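Local coordinates for protein beta-glucuronidase (Dictyoglomus thermophilum, PDB 6XXW) that probably hydrolyses beta-D-glucuronides, releasing glucuronic acid, as a glycoside hydrolase of family 2, at residues F299-E308 against A334-S345. Sequence-based numbering, arbitrary orientation.
Sequences FYFKGFGKHE and ANSFRTSHYPYS
Strands 301-305 and 336-338 are parallel neighbours joined through helix 319-332 as one beta-alpha-beta unit of the TIM barrel. Their backbone bonds include Asn-335 N to Lys-302 O, Arg-338 N to Phe-304 O (3.0 Å) and Lys-306 N to Arg-338 O. Where the strands begin, Asn-335 binds backbone with both ends of its amide: ND2 donates to Tyr-300 O (2.9 Å, 170°), nearly in the amide plane, and OD1 accepts from Lys-302 N (2.8 Å) and from Ser-336 OG, which also has His-548 as a partner. With CG set between backbone N and carbonyl carbon (chi1 61°), the amide turns toward the start of strand 301-305, where CG meets Phe-299 CZ. Loss of this amide to an alanine is likely to leave Tyr-300 O, Lys-302 N and Ser-336 OG without these mates and open a gap beside Phe-299. Farther on, the apolar methylenes of Lys-306 can lie on an aromatic face by CH-pi contact: CD sits over Phe-337, 3.8 Å from the centroid, while NZ goes on to a salt bridge with Asp-325. Ser-340 OG, small enough to fit close to the backbone, donates to Lys-306 O (2.7 Å). Past the strands, Tyr-342 OH, also bonded to Lys-315, meets His-307 ND1 at the imidazole edge (2.7 Å) and accepts from Glu-308 N. Glu-308 lays CG over a face of Tyr-344 and takes Ser-345 N on the syn side of OE2 (2.9 Å); its OE1 pairs with Arg-184. Arg-338 bridges to Glu-362 and Glu-505. Thus Lys-306 and Phe-337 meet through apolar surface, whereas Asn-335 at one end and Ser-340 and Tyr-342 at the other join the segments by directed polar bonds.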
ATOM      1  N   PHE A 299      -6.893 -21.529 -33.818  1.00 20.92           N
ATOM      2  CA  PHE A 299      -6.288 -21.036 -32.585  1.00 21.22           C
ATOM      3  C   PHE A 299      -7.151 -19.948 -31.941  1.00 21.36           C
ATOM      4  O   PHE A 299      -7.877 -19.220 -32.624  1.00 21.71           O
ATOM      5  CB  PHE A 299      -4.894 -20.478 -32.897  1.00 20.59           C
ATOM      6  CG  PHE A 299      -4.013 -20.249 -31.687  1.00 19.83           C
ATOM      7  CD1 PHE A 299      -3.745 -21.271 -30.790  1.00 20.84           C
ATOM      8  CD2 PHE A 299      -3.414 -19.013 -31.485  1.00 20.81           C
ATOM      9  CE1 PHE A 299      -2.906 -21.061 -29.695  1.00 20.69           C
ATOM     10  CE2 PHE A 299      -2.572 -18.785 -30.374  1.00 17.08           C
ATOM     11  CZ  PHE A 299      -2.320 -19.805 -29.489  1.00 21.20           C
ATOM     12  N   TYR A 300      -7.056 -19.836 -30.613  1.00 20.11           N
ATOM     13  CA  TYR A 300      -7.592 -18.689 -29.879  1.00 19.99           C
ATOM     14  C   TYR A 300      -6.496 -18.118 -28.990  1.00 20.19           C
ATOM     15  O   TYR A 300      -6.022 -18.803 -28.076  1.00 21.73           O
ATOM     16  CB  TYR A 300      -8.820 -19.054 -29.032  1.00 20.67           C
ATOM     17  CG  TYR A 300      -9.482 -17.813 -28.450  1.00 22.65           C
ATOM     18  CD1 TYR A 300      -9.170 -17.357 -27.163  1.00 21.59           C
ATOM     19  CD2 TYR A 300     -10.382 -17.066 -29.210  1.00 19.57           C
ATOM     20  CE1 TYR A 300      -9.767 -16.201 -26.650  1.00 18.32           C
ATOM     21  CE2 TYR A 300     -10.979 -15.924 -28.714  1.00 17.50           C
ATOM     22  CZ  TYR A 300     -10.671 -15.485 -27.443  1.00 18.34           C
ATOM     23  OH  TYR A 300     -11.292 -14.340 -26.980  1.00 19.25           O
ATOM     24  N   PHE A 301      -6.096 -16.872 -29.255  1.00 18.85           N
ATOM     25  CA  PHE A 301      -5.048 -16.235 -28.459  1.00 18.30           C
ATOM     26  C   PHE A 301      -5.571 -15.893 -27.074  1.00 16.31           C
ATOM     27  O   PHE A 301      -6.586 -15.205 -26.940  1.00 15.62           O
ATOM     28  CB  PHE A 301      -4.556 -14.934 -29.099  1.00 14.96           C
ATOM     29  CG  PHE A 301      -3.821 -15.110 -30.378  1.00 17.77           C
ATOM     30  CD1 PHE A 301      -4.510 -15.308 -31.567  1.00 22.72           C
ATOM     31  CD2 PHE A 301      -2.439 -15.040 -30.406  1.00 18.94           C
ATOM     32  CE1 PHE A 301      -3.824 -15.456 -32.769  1.00 19.00           C
ATOM     33  CE2 PHE A 301      -1.746 -15.185 -31.615  1.00 18.56           C
ATOM     34  CZ  PHE A 301      -2.449 -15.387 -32.785  1.00 19.47           C
ATOM     35  N   LYS A 302      -4.805 -16.298 -26.081  1.00 18.39           N
ATOM     36  CA  LYS A 302      -5.076 -15.930 -24.682  1.00 18.27           C
ATOM     37  C   LYS A 302      -3.774 -15.335 -24.155  1.00 16.87           C
ATOM     38  O   LYS A 302      -2.851 -16.053 -24.041  1.00 16.84           O
ATOM     39  CB  LYS A 302      -5.497 -17.151 -23.863  1.00 17.49           C
ATOM     40  CG  LYS A 302      -6.797 -17.805 -24.270  1.00 25.60           C
ATOM     41  CD  LYS A 302      -7.083 -19.080 -23.549  1.00 22.90           C
ATOM     42  CE  LYS A 302      -5.940 -20.058 -23.520  1.00 24.85           C
ATOM     43  NZ  LYS A 302      -6.321 -21.317 -22.859  1.00 28.89           N
ATOM     44  N   GLY A 303      -3.743 -14.042 -23.865  1.00 15.06           N
ATOM     45  CA  GLY A 303      -2.445 -13.524 -23.436  1.00 18.08           C
ATOM     46  C   GLY A 303      -2.379 -12.047 -23.162  1.00 21.97           C
ATOM     47  O   GLY A 303      -3.331 -11.479 -22.751  1.00 18.39           O
ATOM     48  N   PHE A 304      -1.060 -11.546 -23.504  1.00 18.26           N
ATOM     49  CA  PHE A 304      -0.779 -10.200 -23.012  1.00 14.27           C
ATOM     50  C   PHE A 304      -0.039  -9.363 -24.032  1.00 15.71           C
ATOM     51  O   PHE A 304       0.446  -9.868 -24.984  1.00 18.74           O
ATOM     52  CB  PHE A 304       0.026 -10.269 -21.713  1.00 30.00           C
ATOM     53  CG  PHE A 304      -0.711 -10.918 -20.577  1.00 30.00           C
ATOM     54  CD1 PHE A 304      -1.602 -10.191 -19.804  1.00 30.00           C
ATOM     55  CD2 PHE A 304      -0.513 -12.256 -20.280  1.00 30.00           C
ATOM     56  CE1 PHE A 304      -2.282 -10.788 -18.760  1.00 30.00           C
ATOM     57  CE2 PHE A 304      -1.189 -12.856 -19.234  1.00 30.00           C
ATOM     58  CZ  PHE A 304      -2.075 -12.121 -18.474  1.00 30.00           C
ATOM     59  N   GLY A 305      -0.071  -8.087 -23.920  1.00 16.24           N
ATOM     60  CA  GLY A 305       1.000  -7.228 -24.412  1.00 14.04           C
ATOM     61  C   GLY A 305       2.006  -7.152 -23.273  1.00 19.74           C
ATOM     62  O   GLY A 305       1.574  -7.001 -22.128  1.00 19.14           O
ATOM     63  N   LYS A 306       3.285  -7.344 -23.569  1.00 14.27           N
ATOM     64  CA  LYS A 306       4.300  -7.255 -22.513  1.00 17.25           C
ATOM     65  C   LYS A 306       5.154  -5.998 -22.713  1.00 17.43           C
ATOM     66  O   LYS A 306       4.771  -5.163 -23.429  1.00 21.98           O
ATOM     67  CB  LYS A 306       5.148  -8.525 -22.536  1.00 15.70           C
ATOM     68  CG  LYS A 306       4.473  -9.778 -22.028  1.00 19.17           C
ATOM     69  CD  LYS A 306       5.371 -10.978 -22.014  1.00 17.81           C
ATOM     70  CE  LYS A 306       5.892 -11.375 -20.661  1.00 25.00           C
ATOM     71  NZ  LYS A 306       6.774 -10.362 -20.050  1.00 23.74           N
ATOM     72  N   HIS A 307       6.212  -5.876 -21.951  1.00 17.56           N
ATOM     73  CA  HIS A 307       7.231  -4.852 -22.146  1.00 17.66           C
ATOM     74  C   HIS A 307       8.527  -5.433 -21.616  1.00 20.38           C
ATOM     75  O   HIS A 307       8.508  -6.274 -20.720  1.00 19.00           O
ATOM     76  CB  HIS A 307       6.926  -3.537 -21.405  1.00 18.53           C
ATOM     77  CG  HIS A 307       6.361  -2.466 -22.279  1.00 20.38           C
ATOM     78  ND1 HIS A 307       7.012  -1.995 -23.398  1.00 16.03           N
ATOM     79  CD2 HIS A 307       5.194  -1.783 -22.208  1.00 20.75           C
ATOM     80  CE1 HIS A 307       6.272  -1.073 -23.980  1.00 17.62           C
ATOM     81  NE2 HIS A 307       5.163  -0.926 -23.279  1.00 16.75           N
ATOM     82  N   GLU A 308       9.656  -4.972 -22.149  1.00 17.80           N
ATOM     83  CA  GLU A 308      10.940  -5.342 -21.562  1.00 17.42           C
ATOM     84  C   GLU A 308      11.228  -4.308 -20.486  1.00 20.60           C
ATOM     85  O   GLU A 308      11.736  -3.224 -20.767  1.00 18.91           O
ATOM     86  CB  GLU A 308      12.028  -5.423 -22.625  1.00 19.32           C
ATOM     87  CG  GLU A 308      11.910  -6.684 -23.463  1.00 22.36           C
ATOM     88  CD  GLU A 308      13.076  -6.864 -24.412  1.00 20.95           C
ATOM     89  OE1 GLU A 308      13.411  -5.893 -25.128  1.00 28.61           O
ATOM     90  OE2 GLU A 308      13.666  -7.973 -24.430  1.00 24.27           O
ATOM     91  N   ALA A 334      -2.041 -18.534 -20.103  1.00 15.69           N
ATOM     92  CA  ALA A 334      -1.858 -17.823 -21.358  1.00 16.49           C
ATOM     93  C   ALA A 334      -1.169 -18.728 -22.364  1.00 19.68           C
ATOM     94  O   ALA A 334      -0.418 -19.631 -22.003  1.00 18.49           O
ATOM     95  CB  ALA A 334      -1.024 -16.562 -21.149  1.00 18.20           C
ATOM     96  N   ASN A 335      -1.420 -18.472 -23.642  1.00 15.89           N
ATOM     97  CA  ASN A 335      -0.741 -19.222 -24.683  1.00 18.55           C
ATOM     98  C   ASN A 335       0.014 -18.323 -25.651  1.00 19.77           C
ATOM     99  O   ASN A 335       0.565 -18.829 -26.635  1.00 16.75           O
ATOM    100  CB  ASN A 335      -1.746 -20.110 -25.432  1.00 20.81           C
ATOM    101  CG  ASN A 335      -2.847 -19.312 -26.123  1.00 22.25           C
ATOM    102  OD1 ASN A 335      -2.706 -18.113 -26.375  1.00 20.66           O
ATOM    103  ND2 ASN A 335      -3.952 -19.989 -26.452  1.00 19.40           N
ATOM    104  N   SER A 336       0.064 -17.011 -25.401  1.00 14.64           N
ATOM    105  CA  SER A 336       0.607 -16.090 -26.393  1.00 14.52           C
ATOM    106  C   SER A 336       0.912 -14.738 -25.763  1.00 19.52           C
ATOM    107  O   SER A 336       0.338 -14.372 -24.739  1.00 15.63           O
ATOM    108  CB  SER A 336      -0.377 -15.893 -27.560  1.00 16.24           C
ATOM    109  OG  SER A 336      -1.644 -15.426 -27.102  1.00 20.42           O
ATOM    110  N   PHE A 337       1.798 -13.974 -26.416  1.00 16.45           N
ATOM    111  CA  PHE A 337       1.900 -12.549 -26.122  1.00 16.19           C
ATOM    112  C   PHE A 337       2.390 -11.808 -27.357  1.00 17.44           C
ATOM    113  O   PHE A 337       2.845 -12.405 -28.332  1.00 18.16           O
ATOM    114  CB  PHE A 337       2.806 -12.249 -24.909  1.00 16.13           C
ATOM    115  CG  PHE A 337       4.247 -12.637 -25.089  1.00 20.42           C
ATOM    116  CD1 PHE A 337       5.165 -11.751 -25.647  1.00 19.29           C
ATOM    117  CD2 PHE A 337       4.696 -13.870 -24.643  1.00 17.94           C
ATOM    118  CE1 PHE A 337       6.509 -12.117 -25.792  1.00 18.64           C
ATOM    119  CE2 PHE A 337       6.030 -14.240 -24.786  1.00 21.33           C
ATOM    120  CZ  PHE A 337       6.938 -13.359 -25.361  1.00 21.05           C
ATOM    121  N   ARG A 338       2.265 -10.486 -27.309  1.00 21.06           N
ATOM    122  CA  ARG A 338       2.802  -9.598 -28.330  1.00 17.19           C
ATOM    123  C   ARG A 338       4.010  -8.888 -27.741  1.00 17.16           C
ATOM    124  O   ARG A 338       3.998  -8.506 -26.568  1.00 15.36           O
ATOM    125  CB  ARG A 338       1.739  -8.579 -28.803  1.00 16.78           C
ATOM    126  CG  ARG A 338       2.272  -7.503 -29.775  1.00 14.84           C
ATOM    127  CD  ARG A 338       1.135  -6.676 -30.413  1.00 19.37           C
ATOM    128  NE  ARG A 338       0.269  -6.064 -29.404  1.00 16.63           N
ATOM    129  CZ  ARG A 338       0.193  -4.757 -29.154  1.00 17.66           C
ATOM    130  NH1 ARG A 338       0.932  -3.881 -29.833  1.00 18.71           N
ATOM    131  NH2 ARG A 338      -0.638  -4.324 -28.225  1.00 19.17           N
ATOM    132  N   THR A 339       5.070  -8.732 -28.539  1.00 15.34           N
ATOM    133  CA  THR A 339       6.252  -7.999 -28.086  1.00 16.59           C
ATOM    134  C   THR A 339       6.044  -6.493 -28.253  1.00 14.74           C
ATOM    135  O   THR A 339       6.773  -5.798 -28.961  1.00 17.06           O
ATOM    136  CB  THR A 339       7.514  -8.458 -28.821  1.00 19.54           C
ATOM    137  OG1 THR A 339       7.532  -7.946 -30.163  1.00 18.98           O
ATOM    138  CG2 THR A 339       7.640 -10.000 -28.846  1.00 18.09           C
ATOM    139  N   SER A 340       5.018  -5.981 -27.580  1.00 16.12           N
ATOM    140  CA  SER A 340       4.827  -4.540 -27.528  1.00 15.48           C
ATOM    141  C   SER A 340       6.049  -3.880 -26.891  1.00 16.24           C
ATOM    142  O   SER A 340       6.522  -4.336 -25.844  1.00 17.40           O
ATOM    143  CB  SER A 340       3.551  -4.233 -26.739  1.00 19.42           C
ATOM    144  OG  SER A 340       3.367  -5.164 -25.682  1.00 20.69           O
ATOM    145  N   HIS A 341       6.607  -2.842 -27.535  1.00 13.23           N
ATOM    146  CA  HIS A 341       6.303  -2.412 -28.904  1.00 17.58           C
ATOM    147  C   HIS A 341       7.600  -2.371 -29.706  1.00 19.38           C
ATOM    148  O   HIS A 341       7.958  -1.333 -30.252  1.00 17.42           O
ATOM    149  CB  HIS A 341       5.664  -1.015 -28.929  1.00 16.77           C
ATOM    150  CG  HIS A 341       4.388  -0.909 -28.147  1.00 18.00           C
ATOM    151  ND1 HIS A 341       3.235  -1.571 -28.514  1.00 19.49           N
ATOM    152  CD2 HIS A 341       4.086  -0.221 -27.022  1.00 18.45           C
ATOM    153  CE1 HIS A 341       2.275  -1.287 -27.651  1.00 20.64           C
ATOM    154  NE2 HIS A 341       2.767  -0.472 -26.734  1.00 21.11           N
ATOM    155  N   TYR A 342       8.319  -3.482 -29.750  1.00 15.97           N
ATOM    156  CA  TYR A 342       9.657  -3.512 -30.325  1.00 18.02           C
ATOM    157  C   TYR A 342      10.103  -4.964 -30.279  1.00 18.75           C
ATOM    158  O   TYR A 342       9.529  -5.760 -29.518  1.00 15.55           O
ATOM    159  CB  TYR A 342      10.625  -2.605 -29.549  1.00 17.54           C
ATOM    160  CG  TYR A 342      10.370  -2.615 -28.054  1.00 17.37           C
ATOM    161  CD1 TYR A 342      10.835  -3.663 -27.257  1.00 17.50           C
ATOM    162  CD2 TYR A 342       9.644  -1.593 -27.444  1.00 18.28           C
ATOM    163  CE1 TYR A 342      10.574  -3.693 -25.886  1.00 14.94           C
ATOM    164  CE2 TYR A 342       9.371  -1.618 -26.063  1.00 18.64           C
ATOM    165  CZ  TYR A 342       9.836  -2.663 -25.305  1.00 18.21           C
ATOM    166  OH  TYR A 342       9.574  -2.667 -23.960  1.00 19.68           O
ATOM    167  N   PRO A 343      11.094  -5.360 -31.071  1.00 19.40           N
ATOM    168  CA  PRO A 343      11.601  -6.725 -30.947  1.00 16.91           C
ATOM    169  C   PRO A 343      12.190  -6.932 -29.560  1.00 15.36           C
ATOM    170  O   PRO A 343      12.833  -6.039 -28.997  1.00 18.36           O
ATOM    171  CB  PRO A 343      12.670  -6.814 -32.046  1.00 18.67           C
ATOM    172  CG  PRO A 343      12.250  -5.742 -33.050  1.00 20.01           C
ATOM    173  CD  PRO A 343      11.707  -4.635 -32.204  1.00 16.74           C
ATOM    174  N   TYR A 344      11.943  -8.107 -28.999  1.00 17.94           N
ATOM    175  CA  TYR A 344      12.519  -8.433 -27.708  1.00 19.99           C
ATOM    176  C   TYR A 344      13.873  -9.117 -27.906  1.00 20.08           C
ATOM    177  O   TYR A 344      14.330  -9.362 -29.029  1.00 17.72           O
ATOM    178  CB  TYR A 344      11.569  -9.307 -26.881  1.00 18.55           C
ATOM    179  CG  TYR A 344      10.336  -8.596 -26.339  1.00 19.16           C
ATOM    180  CD1 TYR A 344      10.113  -7.236 -26.577  1.00 15.99           C
ATOM    181  CD2 TYR A 344       9.390  -9.295 -25.578  1.00 18.71           C
ATOM    182  CE1 TYR A 344       8.953  -6.590 -26.075  1.00 17.88           C
ATOM    183  CE2 TYR A 344       8.250  -8.667 -25.081  1.00 20.62           C
ATOM    184  CZ  TYR A 344       8.038  -7.316 -25.330  1.00 16.54           C
ATOM    185  OH  TYR A 344       6.889  -6.733 -24.824  1.00 19.71           O
ATOM    186  N   SER A 345      14.539  -9.403 -26.796  1.00 16.69           N
ATOM    187  CA  SER A 345      15.783 -10.150 -26.856  1.00 22.10           C
ATOM    188  C   SER A 345      15.543 -11.527 -27.463  1.00 18.34           C
ATOM    189  O   SER A 345      14.482 -12.137 -27.275  1.00 16.70           O
ATOM    190  CB  SER A 345      16.372 -10.297 -25.458  1.00 23.01           C
ATOM    191  OG  SER A 345      15.527 -11.112 -24.670  1.00 24.04           O
TER
HETATM  192  O   HOH W   1       3.440   1.140 -24.173  1.00 21.85           O
HETATM  193  O   HOH W   2      14.865  -9.477 -22.664  1.00 27.25           O